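Local coordinates for choline binding protein A (PDB 5GT1) that probably serves as a choline-binding surface protein in bacterial adhesion to host cells and carries, in the part described here, a zinc-binding M23-family peptidase domain, at residues V32-F37 and D162-I167; E50-G55 and G59-S64. All blocks are in the same frame, centred on the assembly; numbering follows the deposited sequence.

Interaction 1: V32-F37 and D162-I167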
loop_
_atom_site.group_PDB
_atom_site.type_symbol
_atom_site.label_atom_id
_atom_site.label_comp_id
_atom_site.label_asym_id
_atom_site.label_seq_id
_atom_site.Cartn_x
_atom_site.Cartn_y
_atom_site.Cartn_z
ATOM N N VAL A 32 -1.556 -15.474 -3.271
ATOM C CA VAL A 32 -1.462 -15.651 -1.845
ATOM C C VAL A 32 -2.777 -15.160 -1.218
ATOM O O VAL A 32 -3.277 -15.735 -0.242
ATOM C CB VAL A 32 -0.315 -14.798 -1.267
ATOM C CG1 VAL A 32 -0.031 -15.207 0.172
ATOM C CG2 VAL A 32 0.937 -14.865 -2.166
ATOM N N GLY A 33 -3.310 -14.070 -1.768
ATOM C CA GLY A 33 -4.512 -13.450 -1.223
ATOM C C GLY A 33 -4.147 -12.812 0.099
ATOM O O GLY A 33 -3.064 -12.215 0.228
ATOM N N GLU A 34 -5.021 -12.949 1.093
ATOM C CA GLU A 34 -4.762 -12.325 2.384
ATOM C C GLU A 34 -3.465 -12.836 3.013
ATOM O O GLU A 34 -2.654 -12.049 3.515
ATOM C CB GLU A 34 -5.922 -12.534 3.363
ATOM C CG GLU A 34 -5.718 -11.799 4.680
ATOM C CD GLU A 34 -6.869 -11.992 5.675
ATOM O OE1 GLU A 34 -6.668 -11.685 6.869
ATOM O OE2 GLU A 34 -7.960 -12.458 5.268
ATOM N N GLY A 35 -3.299 -14.156 3.022
ATOM C CA GLY A 35 -2.140 -14.771 3.663
ATOM C C GLY A 35 -2.035 -14.413 5.128
ATOM O O GLY A 35 -3.041 -14.203 5.797
ATOM N N TYR A 36 -0.811 -14.329 5.632
ATOM C CA TYR A 36 -0.580 -14.104 7.061
ATOM C C TYR A 36 0.473 -13.025 7.236
ATOM O O TYR A 36 1.379 -12.903 6.401
ATOM C CB TYR A 36 -0.102 -15.401 7.728
ATOM C CG TYR A 36 -0.991 -16.581 7.425
ATOM C CD1 TYR A 36 -2.204 -16.756 8.106
ATOM C CD2 TYR A 36 -0.630 -17.517 6.453
ATOM C CE1 TYR A 36 -3.039 -17.834 7.819
ATOM C CE2 TYR A 36 -1.454 -18.615 6.165
ATOM C CZ TYR A 36 -2.656 -18.757 6.850
ATOM O OH TYR A 36 -3.480 -19.824 6.568
ATOM N N PHE A 37 0.371 -12.277 8.328
ATOM C CA PHE A 37 1.287 -11.173 8.610
ATOM C C PHE A 37 1.876 -11.303 9.997
ATOM O O PHE A 37 1.177 -11.719 10.926
ATOM C CB PHE A 37 0.515 -9.853 8.537
ATOM C CG PHE A 37 -0.141 -9.618 7.215
ATOM C CD1 PHE A 37 0.567 -9.002 6.177
ATOM C CD2 PHE A 37 -1.465 -10.014 6.995
ATOM C CE1 PHE A 37 -0.045 -8.768 4.954
ATOM C CE2 PHE A 37 -2.070 -9.798 5.771
ATOM C CZ PHE A 37 -1.354 -9.185 4.742
ATOM N N ASP A 162 -6.568 0.813 8.160
ATOM C CA ASP A 162 -6.035 -0.545 8.089
ATOM C C ASP A 162 -6.333 -1.147 6.708
ATOM O O ASP A 162 -7.495 -1.429 6.407
ATOM C CB ASP A 162 -6.644 -1.410 9.202
ATOM C CG ASP A 162 -6.075 -2.826 9.226
ATOM O OD1 ASP A 162 -5.295 -3.210 8.318
ATOM O OD2 ASP A 162 -6.416 -3.557 10.172
ATOM N N PRO A 163 -5.288 -1.328 5.857
ATOM C CA PRO A 163 -5.562 -1.868 4.527
ATOM C C PRO A 163 -6.079 -3.301 4.574
ATOM O O PRO A 163 -6.819 -3.698 3.670
ATOM C CB PRO A 163 -4.184 -1.824 3.828
ATOM C CG PRO A 163 -3.430 -0.757 4.570
ATOM C CD PRO A 163 -3.854 -0.979 6.008
ATOM N N ARG A 164 -5.692 -4.070 5.596
ATOM C CA ARG A 164 -6.147 -5.466 5.679
ATOM C C ARG A 164 -7.667 -5.527 5.819
ATOM O O ARG A 164 -8.336 -6.236 5.064
ATOM C CB ARG A 164 -5.477 -6.250 6.811
ATOM C CG ARG A 164 -5.902 -7.719 6.791
ATOM C CD ARG A 164 -5.061 -8.610 7.673
ATOM N NE ARG A 164 -5.331 -8.351 9.072
ATOM C CZ ARG A 164 -5.017 -9.182 10.068
ATOM N NH1 ARG A 164 -4.430 -10.361 9.832
ATOM N NH2 ARG A 164 -5.299 -8.835 11.314
ATOM N N ALA A 165 -8.189 -4.775 6.785
ATOM C CA ALA A 165 -9.621 -4.680 7.031
ATOM C C ALA A 165 -10.356 -4.125 5.823
ATOM O O ALA A 165 -11.401 -4.639 5.444
ATOM C CB ALA A 165 -9.893 -3.832 8.273
ATOM N N LEU A 166 -9.811 -3.077 5.211
ATOM C CA LEU A 166 -10.423 -2.474 4.029
ATOM C C LEU A 166 -10.534 -3.405 2.817
ATOM O O LEU A 166 -11.583 -3.478 2.189
ATOM C CB LEU A 166 -9.663 -1.216 3.611
ATOM C CG LEU A 166 -10.406 0.118 3.698
ATOM C CD1 LEU A 166 -10.771 0.437 5.130
ATOM C CD2 LEU A 166 -9.535 1.228 3.142
ATOM N N ILE A 167 -9.436 -4.074 2.465
ATOM C CA ILE A 167 -9.428 -4.963 1.298
ATOM C C ILE A 167 -10.321 -6.175 1.567
ATOM O O ILE A 167 -11.123 -6.578 0.721
ATOM C CB ILE A 167 -7.990 -5.414 0.934
ATOM C CG1 ILE A 167 -7.176 -4.217 0.412
ATOM C CG2 ILE A 167 -8.031 -6.520 -0.115
ATOM C CD1 ILE A 167 -5.675 -4.397 0.560
HETATM O O HOH W 1 -4.088 -12.604 8.023
#
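Glu34 is the first residue of 32-37 to touch the helix start at 162-167, and it does so with one carboxylate oxygen: OE1 lies 3.6 Å from CD of Arg164. Its chain runs straight out, CG anti to the backbone N (chi1 -176°), which carries the carboxylate toward the arginine. The charge pairing there is long, 3.9 Å from Glu34 OE1 to Arg164 NH1, and because the oxygen sits well out of the guanidinium plane, no N-H is aimed at it. The other oxygen, OE2, forms a salt bridge with Lys168, one turn further along the helix. A water ties the ends together, donating to Glu34 OE1 (3.0 Å) and to the carbonyl O of Gly35 while accepting a weak bond from Arg164 NH1. In this M23-family domain the contact fastens the loop preceding strand 44-45 to the C-terminal helix 163-173, whose N-cap is Asp162: OD1 accepts from Arg164 N at 2.9 Å. Phe37 completes the contact, its CE2 3.7 Å from Arg164 CD, with ring and guanidinium planes nearly perpendicular at 83°. The same ring stacks on His67 and meets Phe62 edge-to-face. Were Arg164 an alanine, this flank of Phe37 would probably be left uncovered and Glu34 OE1 and the bridging water would lose their Arg164 partner, while Lys168 stays at OE2.

Interaction 2: E50-G55 and G59-S64. With ZN (zinc ion), chain B.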
loop_
_atom_site.group_PDB
_atom_site.type_symbol
_atom_site.label_atom_id
_atom_site.label_comp_id
_atom_site.label_asym_id
_atom_site.label_seq_id
_atom_site.Cartn_x
_atom_site.Cartn_y
_atom_site.Cartn_z
ATOM N N GLU A 50 7.216 -2.201 18.064
ATOM C CA GLU A 50 7.688 -1.203 19.042
ATOM C C GLU A 50 8.889 -0.418 18.554
ATOM O O GLU A 50 9.153 0.673 19.051
ATOM C CB GLU A 50 8.024 -1.838 20.395
ATOM C CG GLU A 50 6.847 -2.496 21.098
ATOM C CD GLU A 50 6.645 -3.945 20.674
ATOM O OE1 GLU A 50 7.401 -4.437 19.794
ATOM O OE2 GLU A 50 5.728 -4.590 21.233
ATOM N N PHE A 51 9.614 -0.968 17.584
ATOM C CA PHE A 51 10.789 -0.293 17.015
ATOM C C PHE A 51 10.459 0.980 16.224
ATOM O O PHE A 51 11.340 1.811 16.004
ATOM C CB PHE A 51 11.620 -1.262 16.157
ATOM C CG PHE A 51 10.954 -1.672 14.865
ATOM C CD1 PHE A 51 11.249 -1.013 13.669
ATOM C CD2 PHE A 51 10.040 -2.724 14.838
ATOM C CE1 PHE A 51 10.636 -1.392 12.474
ATOM C CE2 PHE A 51 9.427 -3.105 13.647
ATOM C CZ PHE A 51 9.729 -2.440 12.464
ATOM N N ARG A 52 9.202 1.133 15.794
ATOM C CA ARG A 52 8.780 2.326 15.048
ATOM C C ARG A 52 8.387 3.453 16.002
ATOM O O ARG A 52 7.985 3.186 17.135
ATOM C CB ARG A 52 7.595 2.008 14.131
ATOM C CG ARG A 52 7.902 1.019 13.026
ATOM C CD ARG A 52 6.720 0.877 12.079
ATOM N NE ARG A 52 6.959 -0.141 11.054
ATOM C CZ ARG A 52 6.557 -1.412 11.136
ATOM N NH1 ARG A 52 5.902 -1.852 12.209
ATOM N NH2 ARG A 52 6.825 -2.250 10.143
ATOM N N MET A 53 8.496 4.701 15.530
ATOM C CA MET A 53 8.091 5.882 16.301
ATOM C C MET A 53 6.651 5.730 16.741
ATOM O O MET A 53 5.773 5.395 15.925
ATOM C CB MET A 53 8.212 7.162 15.469
ATOM C CG MET A 53 9.580 7.826 15.465
ATOM S SD MET A 53 9.543 9.357 14.492
ATOM C CE MET A 53 8.489 10.406 15.503
ATOM N N ASN A 54 6.422 5.975 18.029
ATOM C CA ASN A 54 5.120 5.784 18.673
ATOM C C ASN A 54 4.576 4.358 18.559
ATOM O O ASN A 54 3.403 4.125 18.838
ATOM C CB ASN A 54 4.084 6.784 18.134
ATOM C CG ASN A 54 4.593 8.215 18.136
ATOM O OD1 ASN A 54 4.357 8.973 17.189
ATOM N ND2 ASN A 54 5.286 8.597 19.202
ATOM N N GLY A 55 5.424 3.415 18.144
ATOM C CA GLY A 55 5.002 2.022 17.929
ATOM C C GLY A 55 3.880 1.857 16.909
ATOM O O GLY A 55 3.123 0.876 16.961
ATOM N N GLY A 59 0.634 1.387 7.683
ATOM C CA GLY A 59 0.285 0.642 6.480
ATOM C C GLY A 59 0.354 -0.832 6.751
ATOM O O GLY A 59 0.394 -1.249 7.910
ATOM N N LEU A 60 0.363 -1.613 5.672
ATOM C CA LEU A 60 0.415 -3.066 5.742
ATOM C C LEU A 60 1.578 -3.538 4.872
ATOM O O LEU A 60 1.653 -3.178 3.700
ATOM C CB LEU A 60 -0.901 -3.648 5.226
ATOM C CG LEU A 60 -1.056 -5.184 5.288
ATOM C CD1 LEU A 60 -0.950 -5.691 6.722
ATOM C CD2 LEU A 60 -2.379 -5.607 4.653
ATOM N N ASP A 61 2.476 -4.323 5.458
ATOM C CA ASP A 61 3.635 -4.835 4.729
ATOM C C ASP A 61 3.390 -6.232 4.154
ATOM O O ASP A 61 2.957 -7.142 4.869
ATOM C CB ASP A 61 4.840 -4.931 5.651
ATOM C CG ASP A 61 5.367 -3.575 6.081
ATOM O OD1 ASP A 61 4.978 -2.544 5.497
ATOM O OD2 ASP A 61 6.210 -3.570 7.000
ATOM N N PHE A 62 3.701 -6.405 2.875
ATOM C CA PHE A 62 3.609 -7.706 2.216
ATOM C C PHE A 62 5.037 -8.120 1.886
ATOM O O PHE A 62 5.625 -7.567 0.959
ATOM C CB PHE A 62 2.810 -7.556 0.911
ATOM C CG PHE A 62 1.354 -7.185 1.114
ATOM C CD1 PHE A 62 0.365 -8.164 1.010
ATOM C CD2 PHE A 62 0.972 -5.861 1.372
ATOM C CE1 PHE A 62 -0.978 -7.841 1.192
ATOM C CE2 PHE A 62 -0.377 -5.527 1.540
ATOM C CZ PHE A 62 -1.346 -6.525 1.446
ATOM N N GLY A 63 5.604 -9.047 2.664
ATOM C CA GLY A 63 6.990 -9.487 2.444
ATOM C C GLY A 63 7.121 -10.430 1.270
ATOM O O GLY A 63 6.168 -11.132 0.915
ATOM N N SER A 64 8.299 -10.457 0.650
ATOM C CA SER A 64 8.527 -11.386 -0.464
ATOM C C SER A 64 8.438 -12.848 -0.001
ATOM O O SER A 64 8.148 -13.723 -0.788
ATOM C CB SER A 64 9.879 -11.118 -1.130
ATOM O OG SER A 64 10.940 -11.284 -0.198
HETATM ZN ZN ZN B . 5.555 -0.704 6.421
HETATM O O HOH W 2 7.601 -1.412 7.705
HETATM O O HOH W 3 6.508 1.211 7.231
HETATM O O HOH W 4 7.388 -0.621 5.314
#
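Arg52 and Asp61 reach toward each other from opposite directions and are the one pair of side chains to meet between 50-55 and 59-64, burying just 44 Å² in all. The tight part lies at the buried aspartate on strand 60-63. Asp61 OD1 binds the zinc ion at 2.1 Å, whereas OD2 stands 3.0 Å from the metal, so the carboxylate is essentially a one-oxygen ligand. His57 and His137 supply the other protein ligands, and three waters bring the count around the zinc to six. This aspartate and two histidines form the metal site of the M23 peptidase fold.

The loop side is looser. The two backbones come no closer than 12.2 Å, from Arg52 CA to Gly59 CA, and it is the arginine chain, extended from CG to NE, that brings NH2 to 3.5 Å from Asp61 OD2. That salt bridge is not a hydrogen bond, and the guanidinium and carboxylate planes are turned 68° apart. A zinc-bound water links the two groups: it lies at the guanidinium edge, in plane, accepts from Arg52 NH2 at 2.7 Å, donates to Asp61 OD2 and binds the zinc at 2.5 Å. Phe51 covers one face of the guanidinium, its CZ 3.6 Å above the plane and over its centre, while NH1 donates to the carbonyl O of Ala40. With its positive group beside the metal-bound carboxylate, Arg52, a second-shell residue, probably adds to the electrostatic pull of the zinc and helps to orient that zinc-bound water.

Overall arrangement
Interaction 2 is nested along the chain inside the loop closed by interaction 1, and the two centres lie 14 Å apart. Strand 60-63 joins them. On one side Asp61 turns its carboxylate to the zinc ion; on the other, Leu60 and Phe62 pack against interaction 1. Phe37 CD1 is 3.3 Å from Asp61 O, which brings the ring against the backbone of the zinc-binding residue itself; Phe37 CE1 is 3.7 Å from Leu60 CD1, and Leu60 CD2 approaches Arg164 N at 3.8 Å. The Phe37 side chain itself remains about 10 Å from the zinc, so 32-37 and 162-167 pack behind the metal-bearing strand, whereas 50-55 contributes Arg52 directly to the surroundings of the metal.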